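Local structure of ATP-dependent Clp protease proteolytic subunit (4GM2) at residues A[24-29]-A[46-51]; A[40-45]-A[82-87]; A[114-119]-A[195-200]; A[118-123]-A[169-174]. The protein forms the inactive subunit of the apicoplast-localised caseinolytic (Clp) protease complex of Plasmodium falciparum, within a family generally assigned ATP-dependent serine peptidase activity. One frame throughout, in Å; residues are numbered along the deposited sequence.

Contact 1. Residues A[24-29]-A[46-51]; sequences LLLSKR and ISQLLY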
# COMPACT_ATOMS: atom_id res chain seq x y z
N LEU A 24 9.62 -14.76 -6.92
CA LEU A 24 10.65 -15.66 -6.39
C LEU A 24 10.44 -17.08 -6.92
O LEU A 24 11.41 -17.75 -7.30
CB LEU A 24 10.64 -15.63 -4.86
CG LEU A 24 11.97 -15.78 -4.13
CD1 LEU A 24 12.95 -14.67 -4.47
CD2 LEU A 24 11.73 -15.82 -2.63
N LEU A 25 9.19 -17.52 -6.97
CA LEU A 25 8.84 -18.77 -7.65
C LEU A 25 9.04 -18.68 -9.16
O LEU A 25 9.46 -19.65 -9.80
CB LEU A 25 7.41 -19.18 -7.30
CG LEU A 25 7.20 -20.34 -6.31
CD1 LEU A 25 8.22 -20.36 -5.19
CD2 LEU A 25 5.79 -20.28 -5.76
N LEU A 26 8.74 -17.51 -9.74
CA LEU A 26 8.96 -17.28 -11.17
C LEU A 26 10.42 -17.38 -11.57
O LEU A 26 10.72 -17.83 -12.68
CB LEU A 26 8.41 -15.93 -11.60
CG LEU A 26 7.09 -15.84 -12.36
CD1 LEU A 26 7.05 -14.52 -13.09
CD2 LEU A 26 6.91 -16.99 -13.34
N SER A 27 11.32 -16.93 -10.69
CA SER A 27 12.76 -16.96 -10.96
C SER A 27 13.28 -18.39 -11.16
O SER A 27 14.33 -18.59 -11.77
CB SER A 27 13.52 -16.25 -9.84
OG SER A 27 13.57 -17.03 -8.65
N LYS A 28 12.52 -19.36 -10.65
CA LYS A 28 12.83 -20.78 -10.76
C LYS A 28 11.97 -21.47 -11.82
O LYS A 28 11.96 -22.70 -11.93
CB LYS A 28 12.61 -21.47 -9.40
CG LYS A 28 13.49 -20.97 -8.27
CD LYS A 28 14.91 -21.51 -8.40
CE LYS A 28 15.92 -20.58 -7.75
NZ LYS A 28 17.31 -21.08 -7.95
N ARG A 29 11.25 -20.66 -12.60
CA ARG A 29 10.29 -21.16 -13.61
C ARG A 29 9.17 -22.01 -12.99
O ARG A 29 8.73 -23.02 -13.57
CB ARG A 29 11.01 -21.90 -14.74
CG ARG A 29 11.92 -21.01 -15.57
CD ARG A 29 12.63 -21.77 -16.68
NE ARG A 29 11.80 -22.00 -17.87
CZ ARG A 29 11.47 -21.07 -18.75
NH1 ARG A 29 11.87 -19.81 -18.60
NH2 ARG A 29 10.71 -21.38 -19.80
N ILE A 46 -1.54 -17.53 -17.67
CA ILE A 46 -1.19 -17.22 -19.06
C ILE A 46 -0.06 -16.18 -19.12
O ILE A 46 0.90 -16.35 -19.88
CB ILE A 46 -2.42 -16.76 -19.87
CG1 ILE A 46 -3.39 -17.93 -20.05
CG2 ILE A 46 -2.00 -16.22 -21.23
CD1 ILE A 46 -4.79 -17.53 -20.49
N SER A 47 -0.15 -15.14 -18.29
CA SER A 47 0.88 -14.11 -18.25
C SER A 47 2.25 -14.68 -17.88
O SER A 47 3.25 -14.34 -18.49
CB SER A 47 0.50 -12.99 -17.28
OG SER A 47 -0.58 -12.25 -17.80
N GLN A 48 2.27 -15.56 -16.87
CA GLN A 48 3.49 -16.18 -16.41
C GLN A 48 4.06 -17.17 -17.43
O GLN A 48 5.28 -17.25 -17.61
CB GLN A 48 3.27 -16.87 -15.07
CG GLN A 48 3.25 -15.91 -13.89
CD GLN A 48 2.72 -16.56 -12.64
OE1 GLN A 48 3.34 -17.47 -12.09
NE2 GLN A 48 1.57 -16.10 -12.18
N LEU A 49 3.17 -17.91 -18.09
CA LEU A 49 3.56 -18.80 -19.19
C LEU A 49 4.21 -18.03 -20.34
O LEU A 49 5.31 -18.40 -20.79
CB LEU A 49 2.37 -19.62 -19.69
CG LEU A 49 2.01 -20.84 -18.84
CD1 LEU A 49 0.67 -21.42 -19.28
CD2 LEU A 49 3.10 -21.90 -18.89
N LEU A 50 3.56 -16.96 -20.79
CA LEU A 50 4.12 -16.11 -21.83
C LEU A 50 5.44 -15.48 -21.39
O LEU A 50 6.40 -15.43 -22.16
CB LEU A 50 3.13 -15.02 -22.25
CG LEU A 50 1.83 -15.44 -22.94
CD1 LEU A 50 0.94 -14.21 -23.05
CD2 LEU A 50 2.06 -16.06 -24.31
N TYR A 51 5.49 -15.02 -20.14
CA TYR A 51 6.71 -14.39 -19.63
C TYR A 51 7.89 -15.35 -19.62
O TYR A 51 8.97 -14.99 -20.07
CB TYR A 51 6.50 -13.78 -18.24
CG TYR A 51 7.80 -13.31 -17.63
CD1 TYR A 51 8.35 -12.08 -17.99
CD2 TYR A 51 8.49 -14.10 -16.72
CE1 TYR A 51 9.55 -11.65 -17.45
CE2 TYR A 51 9.69 -13.68 -16.17
CZ TYR A 51 10.21 -12.45 -16.54
OH TYR A 51 11.40 -12.03 -15.99

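Contact 2. Residues A[40-45]-A[82-87]; sequences HISEQI and ITDVIS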
# COMPACT_ATOMS: atom_id res chain seq x y z
N HIS A 40 -8.97 -13.71 -12.55
CA HIS A 40 -7.64 -13.11 -12.50
C HIS A 40 -6.53 -14.12 -12.39
O HIS A 40 -5.38 -13.83 -12.75
CB HIS A 40 -7.54 -12.09 -11.37
CG HIS A 40 -7.65 -12.69 -10.00
ND1 HIS A 40 -6.57 -13.09 -9.30
CD2 HIS A 40 -8.76 -12.94 -9.19
CE1 HIS A 40 -6.97 -13.58 -8.10
NE2 HIS A 40 -8.30 -13.49 -8.04
N ILE A 41 -6.85 -15.31 -11.89
CA ILE A 41 -5.86 -16.39 -11.74
C ILE A 41 -5.47 -16.95 -13.11
O ILE A 41 -4.29 -17.13 -13.39
CB ILE A 41 -6.36 -17.51 -10.80
CG1 ILE A 41 -6.40 -17.03 -9.34
CG2 ILE A 41 -5.53 -18.78 -10.95
CD1 ILE A 41 -5.07 -16.61 -8.74
N SER A 42 -6.47 -17.21 -13.95
CA SER A 42 -6.22 -17.74 -15.29
C SER A 42 -5.45 -16.74 -16.15
O SER A 42 -4.65 -17.11 -17.00
CB SER A 42 -7.52 -18.19 -15.98
OG SER A 42 -8.48 -17.15 -16.02
N GLU A 43 -5.69 -15.45 -15.89
CA GLU A 43 -4.93 -14.38 -16.52
C GLU A 43 -3.46 -14.41 -16.08
O GLU A 43 -2.57 -14.22 -16.89
CB GLU A 43 -5.57 -13.04 -16.19
CG GLU A 43 -4.71 -11.83 -16.50
CD GLU A 43 -5.21 -10.60 -15.79
OE1 GLU A 43 -6.28 -10.07 -16.18
OE2 GLU A 43 -4.52 -10.16 -14.84
N GLN A 44 -3.24 -14.66 -14.79
CA GLN A 44 -1.89 -14.73 -14.23
C GLN A 44 -1.09 -15.93 -14.73
O GLN A 44 0.11 -15.81 -14.98
CB GLN A 44 -1.95 -14.76 -12.70
CG GLN A 44 -2.19 -13.40 -12.07
CD GLN A 44 -2.46 -13.50 -10.58
OE1 GLN A 44 -2.11 -14.49 -9.93
NE2 GLN A 44 -3.08 -12.47 -10.03
N ILE A 45 -1.75 -17.08 -14.86
CA ILE A 45 -1.13 -18.29 -15.40
C ILE A 45 -0.65 -18.06 -16.83
O ILE A 45 0.50 -18.34 -17.16
CB ILE A 45 -2.08 -19.50 -15.32
CG1 ILE A 45 -2.36 -19.86 -13.86
CG2 ILE A 45 -1.49 -20.70 -16.06
CD1 ILE A 45 -3.57 -20.75 -13.65
N ILE A 82 -14.20 -22.94 -17.92
CA ILE A 82 -13.91 -23.94 -18.96
C ILE A 82 -13.14 -23.37 -20.16
O ILE A 82 -12.16 -23.98 -20.61
CB ILE A 82 -15.20 -24.67 -19.42
CG1 ILE A 82 -15.90 -25.32 -18.21
CG2 ILE A 82 -14.88 -25.74 -20.45
CD1 ILE A 82 -17.34 -25.70 -18.44
N THR A 83 -13.56 -22.22 -20.67
CA THR A 83 -12.86 -21.58 -21.78
C THR A 83 -11.51 -21.04 -21.33
O THR A 83 -10.57 -21.01 -22.13
CB THR A 83 -13.66 -20.43 -22.41
OG1 THR A 83 -14.09 -19.54 -21.38
CG2 THR A 83 -14.86 -20.96 -23.17
N ASP A 84 -11.43 -20.61 -20.07
CA ASP A 84 -10.18 -20.13 -19.49
C ASP A 84 -9.12 -21.22 -19.49
O ASP A 84 -7.98 -20.97 -19.87
CB ASP A 84 -10.40 -19.62 -18.06
CG ASP A 84 -10.90 -18.18 -18.02
OD1 ASP A 84 -11.01 -17.54 -19.09
OD2 ASP A 84 -11.19 -17.70 -16.90
N VAL A 85 -9.51 -22.42 -19.06
CA VAL A 85 -8.59 -23.55 -19.03
C VAL A 85 -8.30 -24.05 -20.45
O VAL A 85 -7.18 -24.46 -20.74
CB VAL A 85 -9.04 -24.67 -18.06
CG1 VAL A 85 -10.17 -25.50 -18.65
CG2 VAL A 85 -7.88 -25.57 -17.70
N ILE A 86 -9.30 -24.00 -21.34
CA ILE A 86 -9.10 -24.31 -22.76
C ILE A 86 -8.06 -23.35 -23.34
O ILE A 86 -7.20 -23.76 -24.13
CB ILE A 86 -10.41 -24.24 -23.59
CG1 ILE A 86 -11.33 -25.42 -23.25
CG2 ILE A 86 -10.10 -24.28 -25.08
CD1 ILE A 86 -12.76 -25.24 -23.74
N SER A 87 -8.16 -22.09 -22.94
CA SER A 87 -7.18 -21.09 -23.35
C SER A 87 -5.78 -21.39 -22.83
O SER A 87 -4.83 -21.26 -23.58
CB SER A 87 -7.60 -19.69 -22.92
OG SER A 87 -8.31 -19.08 -23.97

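Contact 3. Residues A[114-119]-A[195-200]; sequences LASSGK and FKLIDH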
# COMPACT_ATOMS: atom_id res chain seq x y z
N LEU A 114 -6.36 -29.22 -16.54
CA LEU A 114 -5.08 -28.53 -16.56
C LEU A 114 -3.93 -29.46 -16.20
O LEU A 114 -2.93 -29.50 -16.91
CB LEU A 114 -5.11 -27.33 -15.62
CG LEU A 114 -3.96 -26.34 -15.77
CD1 LEU A 114 -3.86 -25.86 -17.21
CD2 LEU A 114 -4.15 -25.17 -14.81
N ALA A 115 -4.09 -30.22 -15.12
CA ALA A 115 -3.07 -31.17 -14.68
C ALA A 115 -2.73 -32.22 -15.74
O ALA A 115 -1.55 -32.51 -15.98
CB ALA A 115 -3.50 -31.84 -13.37
N SER A 116 -3.75 -32.78 -16.39
CA SER A 116 -3.55 -33.80 -17.42
C SER A 116 -2.98 -33.22 -18.72
O SER A 116 -2.65 -33.97 -19.65
CB SER A 116 -4.88 -34.50 -17.72
OG SER A 116 -5.83 -33.58 -18.25
N SER A 117 -2.88 -31.90 -18.79
CA SER A 117 -2.44 -31.24 -20.01
C SER A 117 -0.92 -31.06 -20.07
O SER A 117 -0.39 -30.59 -21.07
CB SER A 117 -3.17 -29.91 -20.20
OG SER A 117 -4.56 -30.13 -20.42
N GLY A 118 -0.23 -31.44 -18.99
CA GLY A 118 1.22 -31.41 -18.95
C GLY A 118 1.82 -32.39 -19.94
O GLY A 118 1.12 -33.28 -20.43
N LYS A 119 3.10 -32.20 -20.25
CA LYS A 119 3.81 -33.07 -21.19
C LYS A 119 3.68 -34.53 -20.77
O LYS A 119 3.88 -34.87 -19.60
CB LYS A 119 5.29 -32.67 -21.27
CG LYS A 119 6.09 -33.42 -22.32
CD LYS A 119 7.59 -33.25 -22.11
CE LYS A 119 8.40 -33.95 -23.18
NZ LYS A 119 8.18 -33.38 -24.54
N PHE A 195 -5.95 -44.30 -15.25
CA PHE A 195 -6.83 -43.64 -16.22
C PHE A 195 -6.03 -42.77 -17.19
O PHE A 195 -6.57 -42.24 -18.16
CB PHE A 195 -7.89 -42.81 -15.50
CG PHE A 195 -9.07 -42.44 -16.36
CD1 PHE A 195 -10.08 -43.37 -16.61
CD2 PHE A 195 -9.18 -41.17 -16.91
CE1 PHE A 195 -11.17 -43.03 -17.40
CE2 PHE A 195 -10.26 -40.83 -17.70
CZ PHE A 195 -11.26 -41.76 -17.94
N LYS A 196 -4.72 -42.66 -16.93
CA LYS A 196 -3.78 -41.88 -17.75
C LYS A 196 -4.00 -40.37 -17.69
O LYS A 196 -3.68 -39.65 -18.63
CB LYS A 196 -3.74 -42.40 -19.20
CG LYS A 196 -2.70 -43.48 -19.41
CD LYS A 196 -2.95 -44.28 -20.68
CE LYS A 196 -3.72 -45.56 -20.37
NZ LYS A 196 -3.64 -46.51 -21.52
N LEU A 197 -4.54 -39.90 -16.57
CA LEU A 197 -4.60 -38.48 -16.25
C LEU A 197 -3.22 -37.99 -15.82
O LEU A 197 -2.86 -36.82 -15.98
CB LEU A 197 -5.60 -38.22 -15.12
CG LEU A 197 -7.09 -38.13 -15.42
CD1 LEU A 197 -7.88 -38.15 -14.12
CD2 LEU A 197 -7.43 -36.89 -16.23
N ILE A 198 -2.46 -38.92 -15.26
CA ILE A 198 -1.19 -38.66 -14.59
C ILE A 198 -0.23 -39.76 -15.03
O ILE A 198 -0.65 -40.84 -15.44
CB ILE A 198 -1.40 -38.69 -13.05
CG1 ILE A 198 -2.18 -37.46 -12.57
CG2 ILE A 198 -0.09 -38.85 -12.29
CD1 ILE A 198 -1.50 -36.12 -12.79
N ASP A 199 1.07 -39.48 -14.95
CA ASP A 199 2.09 -40.43 -15.36
C ASP A 199 2.76 -41.14 -14.18
O ASP A 199 2.83 -42.37 -14.16
CB ASP A 199 3.13 -39.74 -16.24
CG ASP A 199 2.54 -39.21 -17.52
OD1 ASP A 199 1.98 -40.02 -18.29
OD2 ASP A 199 2.64 -37.99 -17.77
N HIS A 200 3.26 -40.37 -13.21
CA HIS A 200 4.04 -40.92 -12.10
C HIS A 200 3.61 -40.38 -10.77
O HIS A 200 3.19 -39.23 -10.65
CB HIS A 200 5.53 -40.64 -12.30
CG HIS A 200 6.05 -41.03 -13.66
ND1 HIS A 200 6.17 -42.32 -14.05
CD2 HIS A 200 6.51 -40.25 -14.72
CE1 HIS A 200 6.67 -42.36 -15.30
NE2 HIS A 200 6.87 -41.09 -15.71

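Contact 4. Residues A[118-123]-A[169-174]; sequences GKKGYR and NTEKDT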
# COMPACT_ATOMS: atom_id res chain seq x y z
N GLY A 118 -0.23 -31.44 -18.99
CA GLY A 118 1.22 -31.41 -18.95
C GLY A 118 1.82 -32.39 -19.94
O GLY A 118 1.12 -33.28 -20.43
N LYS A 119 3.10 -32.20 -20.25
CA LYS A 119 3.81 -33.07 -21.19
C LYS A 119 3.68 -34.53 -20.77
O LYS A 119 3.88 -34.87 -19.60
CB LYS A 119 5.29 -32.67 -21.27
CG LYS A 119 6.09 -33.42 -22.32
CD LYS A 119 7.59 -33.25 -22.11
CE LYS A 119 8.40 -33.95 -23.18
NZ LYS A 119 8.18 -33.38 -24.54
N LYS A 120 3.33 -35.39 -21.72
CA LYS A 120 3.21 -36.82 -21.43
C LYS A 120 4.54 -37.39 -20.96
O LYS A 120 5.58 -37.21 -21.61
CB LYS A 120 2.67 -37.60 -22.63
CG LYS A 120 1.16 -37.49 -22.77
CD LYS A 120 0.57 -38.68 -23.54
CE LYS A 120 -0.94 -38.55 -23.69
NZ LYS A 120 -1.33 -37.43 -24.59
N GLY A 121 4.49 -38.05 -19.81
CA GLY A 121 5.67 -38.58 -19.14
C GLY A 121 6.06 -37.72 -17.97
O GLY A 121 6.79 -38.15 -17.08
N TYR A 122 5.56 -36.48 -17.97
CA TYR A 122 5.95 -35.49 -16.98
C TYR A 122 4.75 -34.87 -16.24
O TYR A 122 4.77 -33.70 -15.85
CB TYR A 122 6.80 -34.40 -17.63
CG TYR A 122 8.15 -34.89 -18.11
CD1 TYR A 122 9.27 -34.81 -17.30
CD2 TYR A 122 8.30 -35.42 -19.40
CE1 TYR A 122 10.51 -35.25 -17.74
CE2 TYR A 122 9.54 -35.86 -19.84
CZ TYR A 122 10.64 -35.77 -19.01
OH TYR A 122 11.87 -36.21 -19.44
N ARG A 123 3.71 -35.68 -16.06
CA ARG A 123 2.59 -35.31 -15.21
C ARG A 123 2.69 -36.10 -13.91
O ARG A 123 2.54 -37.33 -13.89
CB ARG A 123 1.27 -35.59 -15.92
CG ARG A 123 1.12 -34.84 -17.24
CD ARG A 123 -0.08 -35.35 -18.03
NE ARG A 123 0.06 -36.74 -18.44
CZ ARG A 123 -0.89 -37.45 -19.03
NH1 ARG A 123 -2.07 -36.91 -19.30
NH2 ARG A 123 -0.67 -38.71 -19.36
N ASN A 169 -5.59 -36.35 -23.79
CA ASN A 169 -4.70 -36.47 -22.63
C ASN A 169 -4.66 -37.89 -22.05
O ASN A 169 -3.61 -38.35 -21.60
CB ASN A 169 -5.11 -35.48 -21.53
CG ASN A 169 -4.94 -34.02 -21.95
OD1 ASN A 169 -4.42 -33.73 -23.03
ND2 ASN A 169 -5.38 -33.11 -21.09
N THR A 170 -5.81 -38.56 -22.06
CA THR A 170 -5.95 -39.88 -21.44
C THR A 170 -5.80 -41.03 -22.44
O THR A 170 -5.79 -42.19 -22.04
CB THR A 170 -7.31 -40.01 -20.73
OG1 THR A 170 -8.36 -39.79 -21.68
CG2 THR A 170 -7.43 -39.01 -19.59
N GLU A 171 -5.69 -40.68 -23.72
CA GLU A 171 -5.59 -41.66 -24.82
C GLU A 171 -6.82 -42.56 -24.90
O GLU A 171 -6.70 -43.78 -25.05
CB GLU A 171 -4.31 -42.49 -24.71
CG GLU A 171 -3.03 -41.71 -25.01
CD GLU A 171 -1.78 -42.47 -24.61
OE1 GLU A 171 -1.87 -43.68 -24.33
OE2 GLU A 171 -0.70 -41.84 -24.58
N LYS A 172 -7.99 -41.95 -24.79
CA LYS A 172 -9.26 -42.68 -24.83
C LYS A 172 -10.18 -42.10 -25.91
O LYS A 172 -10.00 -40.95 -26.32
CB LYS A 172 -9.95 -42.64 -23.47
CG LYS A 172 -9.02 -42.97 -22.31
CD LYS A 172 -9.74 -43.69 -21.18
CE LYS A 172 -8.76 -44.02 -20.06
NZ LYS A 172 -7.57 -44.80 -20.51
N ASP A 173 -11.14 -42.91 -26.36
CA ASP A 173 -12.15 -42.48 -27.33
C ASP A 173 -13.05 -41.38 -26.77
O ASP A 173 -13.27 -41.32 -25.56
CB ASP A 173 -13.02 -43.67 -27.76
CG ASP A 173 -12.25 -44.71 -28.56
OD1 ASP A 173 -11.08 -44.48 -28.91
OD2 ASP A 173 -12.84 -45.78 -28.85
N THR A 174 -13.56 -40.52 -27.64
CA THR A 174 -14.49 -39.48 -27.20
C THR A 174 -15.80 -40.07 -26.69
O THR A 174 -16.50 -39.44 -25.91
CB THR A 174 -14.77 -38.42 -28.29
OG1 THR A 174 -15.03 -39.06 -29.54
CG2 THR A 174 -13.60 -37.46 -28.44

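Contact 1. Residues A[24-29]-A[46-51]
Ser27 OG reaches back to Leu24 O over 2.6 Å, just beyond Leu26, whose side chain meets Gln48 and Tyr51 on the second helix. The donor stands 29° from the carbonyl plane. Across the contact no polar bond forms. Leu26 lays its two methyls over different neighbours: CD2 packs on the Gln48 chain, 3.9 Å from Gln48 CG, and lies beside the amide oxygen, while CD1 comes obliquely to the Tyr51 ring, 3.9 Å from Tyr51 CD2. Tyr51 holds CG anti to its backbone N (chi1 172°), which brings the ring to the Leu26 methyl. The first segment then turns off through a Schellman motif, with Arg29 at positive phi, Arg29 N bonded to Leu26 O at 2.9 Å and Ile30 N to Leu25 O. The Arg29 guanidinium is held by the carbonyls of Leu52, Lys59 and Pro60, tying this turn to the last turns of helix 39-55 and to the loop before strand 61-67. Leu24 of a neighbouring subunit packs on both Leu26 and Tyr51, so the apolar patch continues across the interface between chains of the seven-subunit assembly, the heptameric ring characteristic of Clp proteolytic subunits.

Contact 2. Residues A[40-45]-A[82-87]
Ser42 turns OG into the position between its backbone N and carbonyl carbon (chi1 55°), while Asp84 sets CG anti to its carbonyl carbon (chi1 -83°), and the two short side chains point at each other from neighbouring helices. With chi2 of Asp84 near zero, OD1 lies close to eclipsing CA and OD2 is turned outward to the serine. Ser42 OG stands 2.9 Å from Asp84 OD2, and the two CB atoms, Ser42 CB and Asp84 CB, are 3.8 Å apart. The approach is polar, but each oxygen has its bonded partner elsewhere: Ser42 OG bonds to Pro39 O, one turn back in its own helix, and Asp84 OD2 accepts from Asn78 ND2. The backbones come close here, Ser42 CA and Asp84 CA being 6.2 Å apart. Helices 39-55 and 81-94 are the connections of two successive beta-alpha-beta crossovers, linking strand 30-33 to 61-67 and strand 61-67 to 99-103 in the parallel sheet of the ClpP fold. Both residues sit near the N-terminal ends of their helices, an environment that would probably help to stabilise the negative charge of the carboxylate. Deeper in the groove, Ile88 of helix 81-94 packs on Ser42 and Ile45, continuing the joint as an apolar one. On the flanks, Glu43 OE1 bonds to Ser34 OG of a neighbouring subunit and Ser87 OG to Leu104 O of that same neighbour.

Contact 3. Residues A[114-119]-A[195-200]
Ser116 and Leu197 form the close part of this contact, their CA atoms, Ser116 CA and Leu197 CA, lying 4.9 Å apart where helix 110-116 ends against the loop that follows helix 189-194. Ser116 CA makes a CH...O contact with Leu197 O at 3.4 Å, with an angle of 137° at the hydrogen. Alongside, the Leu197 methyl CD2 packs on Ser116 CB at 3.8 Å; with chi1 of -81° its CG lies anti to the carbonyl carbon, and the branch leans over to the serine. The Ser116 hydroxyl takes no part in a bond to this loop and is engaged by Ile113 O and Asn169 ND2. Leu197 also packs on Thr170, so three elements meet here. Just ahead of it, Lys196 with positive phi closes helix 189-194 in a Schellman motif.

The other end, toward Lys119 and Asp199, is looser and partly open to solvent. There Asp199 OD2 comes no nearer than 3.8 Å to Lys119 O, and no hydrogen bond joins the two segments. Its carboxylate instead forms a salt bridge with Arg123 NE, with a weak bond from Gly121 N. Direct contact is therefore apolar and CH...O in character, whereas Arg123, whose NH1 also reaches Ser116 O, links the two segments through polar bonds, and Asn169 holds the Ser116 hydroxyl on its own side.

Contact 4. Residues A[118-123]-A[169-174]
Arg123 NH1 donates to Asn169 O at 3.1 Å with an N-H...O angle of 149°, the one hydrogen bond between these segments. It enters 46° above the carbonyl plane and therefore misses the lone-pair direction, while the oxygen sits at the edge of the guanidinium, tilted 21° from its plane. NH1 also serves Ser116 O and NE pairs with Asp199, so several acceptors fix the rotation of the group. On the helix side, Asn169 ND2 reaches Ser117 OG as well as Ser116.

Further out, Lys120 stretches across the helix end, bent only at its last torsion, and its NZ bonds to Lys168 O. Its CE lies 3.4 Å from Asn169 O and reaches equally close to Glu171 OE2. Charge attraction to Glu171 is loose: Lys120 NZ and Glu171 OE2 are 4.5 Å apart, beyond a salt bridge. Lys120 CG also rests over the rim of one face of the Arg123 guanidinium, 4.0 Å above its plane. Lys120 lies within a type II turn, Lys119 to Tyr122, with Gly121 at positive phi, and Arg123 follows directly after it.

Arginine and lysine together thus occupy two carbonyls in the last turn of helix 148-170, those of Lys168 and Asn169. Two positive groups at a helix C terminus would probably help to offset its partial negative charge.

Overall arrangement
From the N terminus, contact 1 closes the loop from helix 23-26 through strand 30-33 to the middle of helix 39-55. Contact 2 opens from the start of that same helix before contact 1 has closed, so the two cross, and it closes on helix 81-94. Both border a neighbouring subunit. Contacts 3 and 4 follow in series and start at and just after the end of helix 110-116, sharing Gly118 and Lys119; contact 4 closes first, at the end of helix 148-170, and contact 3 last, beside strand 200-201. Their centres are about 5 Å apart. Val85 against Leu114 joins contact 2 to contact 3.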